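Local coordinates for diketoreductase (Acinetobacter baylyi, PDB 4E12), which reduces dicarbonyl compounds with NADH and probably interconverts (3S)-3-hydroxyacyl-CoA and 3-oxoacyl-CoA in fatty acid beta-oxidation, at residues 111-117 / 133-138; 200-205 / 232-236. One frame throughout, in Å; residues are numbered along the deposited sequence.

The two contacts sample the two domains of a 3-hydroxyacyl-CoA dehydrogenase fold. Contact 1 (111-117 with 133-138) joins loops at the start of two neighbouring strands in the Rossmann-type NAD-binding domain, whereas contact 2 (200-205 with 232-236) is a helix crossing in the all-helical C-terminal domain. They follow one another along the chain and lie on opposite sides of its centre, with centres 39 Å apart and nearest atoms about 28 Å apart. Contact 1 is the nearer to cofactor-binding residues: the side chain of Thr133 is about 9 Å from that of Lys100, and that of Phe117 about 11 Å from that of Asn120. Contact 2 is remote from these but reaches the second subunit.

Contact 1. Residues 111-117 / 133-138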
ATOM      1  N   ALA A 111     -39.374  12.288  -7.726  1.00 40.52           N
ATOM      2  CA  ALA A 111     -38.554  12.587  -8.885  1.00 45.14           C
ATOM      3  C   ALA A 111     -39.180  12.111 -10.187  1.00 42.66           C
ATOM      4  O   ALA A 111     -39.815  11.052 -10.239  1.00 48.49           O
ATOM      5  CB  ALA A 111     -37.161  11.984  -8.721  1.00 49.00           C
ATOM      6  N   PRO A 112     -39.022  12.901 -11.263  1.00 44.65           N
ATOM      7  CA  PRO A 112     -39.578  12.451 -12.538  1.00 46.47           C
ATOM      8  C   PRO A 112     -38.944  11.115 -12.947  1.00 57.38           C
ATOM      9  O   PRO A 112     -37.846  10.772 -12.500  1.00 50.37           O
ATOM     10  CB  PRO A 112     -39.221  13.589 -13.498  1.00 53.66           C
ATOM     11  CG  PRO A 112     -38.024  14.243 -12.888  1.00 45.29           C
ATOM     12  CD  PRO A 112     -38.218  14.128 -11.404  1.00 44.34           C
ATOM     13  N   ALA A 113     -39.643  10.349 -13.776  1.00 47.27           N
ATOM     14  CA  ALA A 113     -39.203   9.001 -14.116  1.00 52.38           C
ATOM     15  C   ALA A 113     -37.785   8.965 -14.694  1.00 49.63           C
ATOM     16  O   ALA A 113     -37.099   7.942 -14.607  1.00 50.39           O
ATOM     17  CB  ALA A 113     -40.188   8.354 -15.079  1.00 50.72           C
ATOM     18  N   LYS A 114     -37.348  10.079 -15.273  1.00 50.01           N
ATOM     19  CA  LYS A 114     -36.060  10.139 -15.961  1.00 47.47           C
ATOM     20  C   LYS A 114     -34.869  10.117 -15.006  1.00 50.82           C
ATOM     21  O   LYS A 114     -33.751   9.788 -15.416  1.00 44.15           O
ATOM     22  CB  LYS A 114     -35.967  11.406 -16.803  1.00 43.49           C
ATOM     23  CG  LYS A 114     -36.096  12.678 -15.990  1.00 37.64           C
ATOM     24  CD  LYS A 114     -35.673  13.891 -16.812  1.00 36.61           C
ATOM     25  CE  LYS A 114     -35.766  15.148 -15.965  1.00 35.62           C
ATOM     26  NZ  LYS A 114     -35.353  16.356 -16.737  1.00 42.14           N
ATOM     27  N   THR A 115     -35.115  10.476 -13.747  1.00 44.97           N
ATOM     28  CA  THR A 115     -34.052  10.762 -12.784  1.00 39.51           C
ATOM     29  C   THR A 115     -33.181   9.569 -12.386  1.00 39.52           C
ATOM     30  O   THR A 115     -33.666   8.539 -11.908  1.00 38.99           O
ATOM     31  CB  THR A 115     -34.603  11.473 -11.519  1.00 43.37           C
ATOM     32  OG1 THR A 115     -35.248  12.695 -11.915  1.00 45.75           O
ATOM     33  CG2 THR A 115     -33.467  11.827 -10.557  1.00 37.61           C
ATOM     34  N   ILE A 116     -31.874   9.733 -12.572  1.00 40.34           N
ATOM     35  CA  ILE A 116     -30.906   8.757 -12.080  1.00 38.25           C
ATOM     36  C   ILE A 116     -30.587   9.067 -10.627  1.00 34.59           C
ATOM     37  O   ILE A 116     -30.404  10.235 -10.266  1.00 35.67           O
ATOM     38  CB  ILE A 116     -29.611   8.819 -12.896  1.00 39.35           C
ATOM     39  CG1 ILE A 116     -29.922   8.487 -14.356  1.00 35.69           C
ATOM     40  CG2 ILE A 116     -28.557   7.897 -12.282  1.00 34.51           C
ATOM     41  CD1 ILE A 116     -28.771   8.670 -15.316  1.00 34.16           C
ATOM     42  N   PHE A 117     -30.550   8.035  -9.789  1.00 33.02           N
ATOM     43  CA  PHE A 117     -30.189   8.211  -8.385  1.00 34.32           C
ATOM     44  C   PHE A 117     -28.783   7.666  -8.146  1.00 29.90           C
ATOM     45  O   PHE A 117     -28.486   6.517  -8.479  1.00 31.87           O
ATOM     46  CB  PHE A 117     -31.130   7.444  -7.447  1.00 33.42           C
ATOM     47  CG  PHE A 117     -32.565   7.917  -7.459  1.00 35.45           C
ATOM     48  CD1 PHE A 117     -32.924   9.132  -8.032  1.00 39.39           C
ATOM     49  CD2 PHE A 117     -33.555   7.132  -6.887  1.00 36.84           C
ATOM     50  CE1 PHE A 117     -34.253   9.561  -8.036  1.00 39.85           C
ATOM     51  CE2 PHE A 117     -34.892   7.551  -6.887  1.00 33.00           C
ATOM     52  CZ  PHE A 117     -35.238   8.765  -7.460  1.00 31.62           C
ATOM     53  N   THR A 133     -35.719   2.777  -3.682  1.00 51.94           N
ATOM     54  CA  THR A 133     -35.729   3.739  -4.772  1.00 49.32           C
ATOM     55  C   THR A 133     -36.974   3.601  -5.628  1.00 51.68           C
ATOM     56  O   THR A 133     -37.570   4.604  -6.026  1.00 45.53           O
ATOM     57  CB  THR A 133     -34.505   3.618  -5.695  1.00 48.28           C
ATOM     58  OG1 THR A 133     -34.550   2.377  -6.407  1.00 43.17           O
ATOM     59  CG2 THR A 133     -33.221   3.707  -4.890  1.00 40.24           C
ATOM     60  N   GLY A 134     -37.359   2.365  -5.921  1.00 52.13           N
ATOM     61  CA  GLY A 134     -38.463   2.142  -6.833  1.00 52.33           C
ATOM     62  C   GLY A 134     -38.015   2.224  -8.274  1.00 56.41           C
ATOM     63  O   GLY A 134     -38.825   2.136  -9.201  1.00 61.14           O
ATOM     64  N   ARG A 135     -36.716   2.432  -8.463  1.00 54.11           N
ATOM     65  CA  ARG A 135     -36.131   2.436  -9.793  1.00 45.21           C
ATOM     66  C   ARG A 135     -34.739   1.805  -9.794  1.00 51.78           C
ATOM     67  O   ARG A 135     -33.733   2.485 -10.005  1.00 46.80           O
ATOM     68  CB  ARG A 135     -36.121   3.849 -10.389  1.00 45.67           C
ATOM     69  CG  ARG A 135     -35.333   4.895  -9.611  1.00 37.49           C
ATOM     70  CD  ARG A 135     -35.494   6.282 -10.257  1.00 36.37           C
ATOM     71  NE  ARG A 135     -36.837   6.825 -10.046  1.00 42.69           N
ATOM     72  CZ  ARG A 135     -37.268   7.994 -10.511  1.00 37.22           C
ATOM     73  NH1 ARG A 135     -36.469   8.765 -11.227  1.00 38.93           N
ATOM     74  NH2 ARG A 135     -38.509   8.398 -10.257  1.00 46.09           N
ATOM     75  N   GLY A 136     -34.688   0.498  -9.558  1.00 47.11           N
ATOM     76  CA  GLY A 136     -33.415  -0.199  -9.517  1.00 44.63           C
ATOM     77  C   GLY A 136     -32.566  -0.085 -10.773  1.00 46.38           C
ATOM     78  O   GLY A 136     -31.339  -0.193 -10.706  1.00 51.54           O
ATOM     79  N   ASP A 137     -33.195   0.116 -11.924  1.00 50.19           N
ATOM     80  CA  ASP A 137     -32.447   0.239 -13.173  1.00 49.22           C
ATOM     81  C   ASP A 137     -31.737   1.588 -13.259  1.00 52.46           C
ATOM     82  O   ASP A 137     -30.871   1.796 -14.116  1.00 48.15           O
ATOM     83  CB  ASP A 137     -33.365   0.064 -14.384  1.00 49.74           C
ATOM     84  CG  ASP A 137     -34.508   1.060 -14.394  1.00 58.07           C
ATOM     85  OD1 ASP A 137     -35.272   1.110 -13.401  1.00 54.53           O
ATOM     86  OD2 ASP A 137     -34.626   1.806 -15.387  1.00 55.09           O
ATOM     87  N   LYS A 138     -32.100   2.500 -12.361  1.00 51.59           N
ATOM     88  CA  LYS A 138     -31.570   3.856 -12.400  1.00 50.40           C
ATOM     89  C   LYS A 138     -30.867   4.241 -11.107  1.00 41.36           C
ATOM     90  O   LYS A 138     -30.698   5.431 -10.834  1.00 45.30           O
ATOM     91  CB  LYS A 138     -32.697   4.859 -12.690  1.00 52.03           C
ATOM     92  CG  LYS A 138     -33.314   4.747 -14.080  1.00 57.34           C
ATOM     93  CD  LYS A 138     -34.418   5.771 -14.251  1.00 60.01           C
ATOM     94  CE  LYS A 138     -34.944   5.815 -15.679  1.00 66.81           C
ATOM     95  NZ  LYS A 138     -33.916   6.316 -16.630  1.00 73.65           N
TER
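The guanidinium of Arg135 gathers the backbone carbonyls of the loop entering strand 116-119. Arg135 NH1 donates to Pro112 O (2.7 Å) and Thr115 O (2.9 Å), and Arg135 NH2 to Ala111 O (3.0 Å); all three acceptors lie near the guanidinium plane. Pro112 O also takes Thr115 N, closing a type I turn from Pro112 to Thr115 whose first and last carbonyls both reach Arg135 NH1. A backbone bond, Phe117 N to Lys138 O at 2.8 Å, begins the pairing with the next strand. Thr133 OG1, also hydrogen-bonded to Val130 O, accepts from Arg135 N (3.0 Å) in an ST turn. Arg135 CD sits over the Phe117 ring, 3.8 Å from its centroid, while Thr133 CB meets the ring edge, 3.8 Å from Phe117 CD2. Lys138 runs along the turn, its CE 3.2 Å from Ala113 O. Strands 116-119 and 139-144 lie side by side in the parallel part of the Rossmann-type sheet; Leu107 of helix 97-110 touches Phe117, and helix 164-176 packs against Ile116.

Contact 2. Residues 200-205 / 232-236; sequences LLDAAA and PFEIF
Both segments are regular alpha-helix, and their axes approach to 9.9 Å at a crossing angle of -110°, so the helices cross steeply. The closest CA pair is Leu201 and Pro232, 5.7 Å apart. Small side chains permit the tightest approach: Ala204 CB lies 3.3 Å from Pro232 CB, both pointing into the interface. Leu201, in the mt rotamer, spreads over the second helix, with CD2 3.8 Å from Pro232 CB and 4.0 Å from Ile235 CG2. Two aromatic rings add to this apolar packing. Phe236 (chi1 -84°, chi2 123°) takes Leu201 CD2 over its face in a CH-pi contact, 4.2 Å from the centroid, and its CZ is 3.4 Å from Leu201 CB. Phe233 (chi1 -66°, chi2 -84°) brings CZ edge-on to Ala204 O at 3.4 Å. This is a buried hydrophobic crossing within the helical C-terminal domain. Trp222 of helix 215-226 touches Leu200 and Pro232, Phe258 of helix 253-267 meets Phe236, and Leu196 in helix 193-209 of the second subunit packs on Ala204.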
ATOM      1  N   LEU A 200      -3.552  -2.286   4.110  1.00 28.69           N
ATOM      2  CA  LEU A 200      -2.227  -1.712   4.352  1.00 30.90           C
ATOM      3  C   LEU A 200      -2.154  -1.037   5.741  1.00 28.57           C
ATOM      4  O   LEU A 200      -1.224  -1.274   6.524  1.00 28.42           O
ATOM      5  CB  LEU A 200      -1.901  -0.697   3.247  1.00 28.83           C
ATOM      6  CG  LEU A 200      -0.584   0.052   3.403  1.00 31.29           C
ATOM      7  CD1 LEU A 200       0.562  -0.976   3.503  1.00 28.70           C
ATOM      8  CD2 LEU A 200      -0.409   1.016   2.215  1.00 27.84           C
ATOM      9  N   LEU A 201      -3.155  -0.223   6.053  1.00 28.81           N
ATOM     10  CA  LEU A 201      -3.170   0.487   7.326  1.00 28.54           C
ATOM     11  C   LEU A 201      -3.365  -0.462   8.508  1.00 29.41           C
ATOM     12  O   LEU A 201      -2.764  -0.236   9.556  1.00 26.34           O
ATOM     13  CB  LEU A 201      -4.222   1.595   7.347  1.00 30.92           C
ATOM     14  CG  LEU A 201      -4.066   2.680   6.283  1.00 30.30           C
ATOM     15  CD1 LEU A 201      -5.181   3.709   6.427  1.00 35.58           C
ATOM     16  CD2 LEU A 201      -2.705   3.359   6.388  1.00 36.49           C
ATOM     17  N   ASP A 202      -4.210  -1.485   8.347  1.00 30.72           N
ATOM     18  CA  ASP A 202      -4.363  -2.523   9.380  1.00 31.33           C
ATOM     19  C   ASP A 202      -3.054  -3.249   9.634  1.00 30.43           C
ATOM     20  O   ASP A 202      -2.736  -3.588  10.778  1.00 30.48           O
ATOM     21  CB  ASP A 202      -5.412  -3.567   8.988  1.00 30.70           C
ATOM     22  CG  ASP A 202      -6.824  -3.039   9.062  1.00 38.22           C
ATOM     23  OD1 ASP A 202      -7.018  -1.904   9.549  1.00 39.22           O
ATOM     24  OD2 ASP A 202      -7.741  -3.767   8.640  1.00 44.05           O
ATOM     25  N   ALA A 203      -2.303  -3.519   8.567  1.00 27.21           N
ATOM     26  CA  ALA A 203      -1.013  -4.191   8.721  1.00 28.53           C
ATOM     27  C   ALA A 203      -0.020  -3.313   9.480  1.00 26.77           C
ATOM     28  O   ALA A 203       0.712  -3.792  10.345  1.00 25.85           O
ATOM     29  CB  ALA A 203      -0.435  -4.556   7.361  1.00 27.06           C
ATOM     30  N   ALA A 204       0.050  -2.036   9.140  1.00 28.08           N
ATOM     31  CA  ALA A 204       0.971  -1.128   9.835  1.00 27.94           C
ATOM     32  C   ALA A 204       0.599  -1.016  11.326  1.00 28.27           C
ATOM     33  O   ALA A 204       1.463  -1.013  12.215  1.00 25.35           O
ATOM     34  CB  ALA A 204       0.929   0.252   9.175  1.00 29.40           C
ATOM     35  N   ALA A 205      -0.694  -0.892  11.586  1.00 27.09           N
ATOM     36  CA  ALA A 205      -1.166  -0.713  12.948  1.00 28.00           C
ATOM     37  C   ALA A 205      -0.818  -1.929  13.814  1.00 30.29           C
ATOM     38  O   ALA A 205      -0.391  -1.773  14.962  1.00 30.21           O
ATOM     39  CB  ALA A 205      -2.658  -0.437  12.965  1.00 26.65           C
ATOM     40  N   PRO A 232       2.225   4.421   5.851  1.00 26.72           N
ATOM     41  CA  PRO A 232       0.960   4.280   6.572  1.00 26.83           C
ATOM     42  C   PRO A 232       0.659   5.310   7.645  1.00 27.61           C
ATOM     43  O   PRO A 232      -0.489   5.738   7.789  1.00 30.89           O
ATOM     44  CB  PRO A 232       1.023   2.851   7.127  1.00 25.06           C
ATOM     45  CG  PRO A 232       1.917   2.135   6.152  1.00 29.36           C
ATOM     46  CD  PRO A 232       2.960   3.149   5.770  1.00 32.12           C
ATOM     47  N   PHE A 233       1.655   5.701   8.424  1.00 27.72           N
ATOM     48  CA  PHE A 233       1.335   6.581   9.546  1.00 27.99           C
ATOM     49  C   PHE A 233       1.190   8.029   9.103  1.00 30.60           C
ATOM     50  O   PHE A 233       0.369   8.778   9.642  1.00 30.86           O
ATOM     51  CB  PHE A 233       2.278   6.333  10.730  1.00 28.76           C
ATOM     52  CG  PHE A 233       2.095   4.959  11.326  1.00 30.18           C
ATOM     53  CD1 PHE A 233       1.099   4.738  12.275  1.00 29.68           C
ATOM     54  CD2 PHE A 233       2.899   3.891  10.934  1.00 26.36           C
ATOM     55  CE1 PHE A 233       0.908   3.469  12.826  1.00 36.48           C
ATOM     56  CE2 PHE A 233       2.706   2.618  11.482  1.00 27.37           C
ATOM     57  CZ  PHE A 233       1.720   2.411  12.423  1.00 30.96           C
ATOM     58  N   GLU A 234       1.947   8.401   8.081  1.00 31.21           N
ATOM     59  CA  GLU A 234       1.750   9.701   7.457  1.00 30.75           C
ATOM     60  C   GLU A 234       0.337   9.737   6.889  1.00 33.10           C
ATOM     61  O   GLU A 234      -0.358  10.746   7.005  1.00 33.00           O
ATOM     62  CB  GLU A 234       2.764   9.889   6.342  1.00 30.12           C
ATOM     63  CG  GLU A 234       4.180   9.819   6.812  1.00 36.14           C
ATOM     64  CD  GLU A 234       5.136  10.024   5.679  1.00 40.12           C
ATOM     65  OE1 GLU A 234       5.609   9.017   5.122  1.00 39.36           O
ATOM     66  OE2 GLU A 234       5.393  11.193   5.333  1.00 36.21           O
ATOM     67  N   ILE A 235      -0.078   8.627   6.279  1.00 29.20           N
ATOM     68  CA  ILE A 235      -1.440   8.478   5.756  1.00 31.21           C
ATOM     69  C   ILE A 235      -2.478   8.548   6.871  1.00 29.07           C
ATOM     70  O   ILE A 235      -3.487   9.234   6.704  1.00 31.90           O
ATOM     71  CB  ILE A 235      -1.612   7.172   4.931  1.00 31.61           C
ATOM     72  CG1 ILE A 235      -0.702   7.212   3.700  1.00 33.41           C
ATOM     73  CG2 ILE A 235      -3.080   6.947   4.567  1.00 32.15           C
ATOM     74  CD1 ILE A 235      -0.754   5.964   2.820  1.00 35.70           C
ATOM     75  N   PHE A 236      -2.264   7.863   8.002  1.00 25.42           N
ATOM     76  CA  PHE A 236      -3.180   8.000   9.158  1.00 27.53           C
ATOM     77  C   PHE A 236      -3.385   9.449   9.594  1.00 27.90           C
ATOM     78  O   PHE A 236      -4.499   9.852   9.957  1.00 29.29           O
ATOM     79  CB  PHE A 236      -2.686   7.225  10.398  1.00 26.67           C
ATOM     80  CG  PHE A 236      -3.057   5.767  10.406  1.00 31.42           C
ATOM     81  CD1 PHE A 236      -2.074   4.782  10.516  1.00 30.51           C
ATOM     82  CD2 PHE A 236      -4.391   5.379  10.310  1.00 30.36           C
ATOM     83  CE1 PHE A 236      -2.419   3.413  10.533  1.00 30.43           C
ATOM     84  CE2 PHE A 236      -4.754   4.018  10.325  1.00 31.35           C
ATOM     85  CZ  PHE A 236      -3.760   3.033  10.436  1.00 30.20           C
TER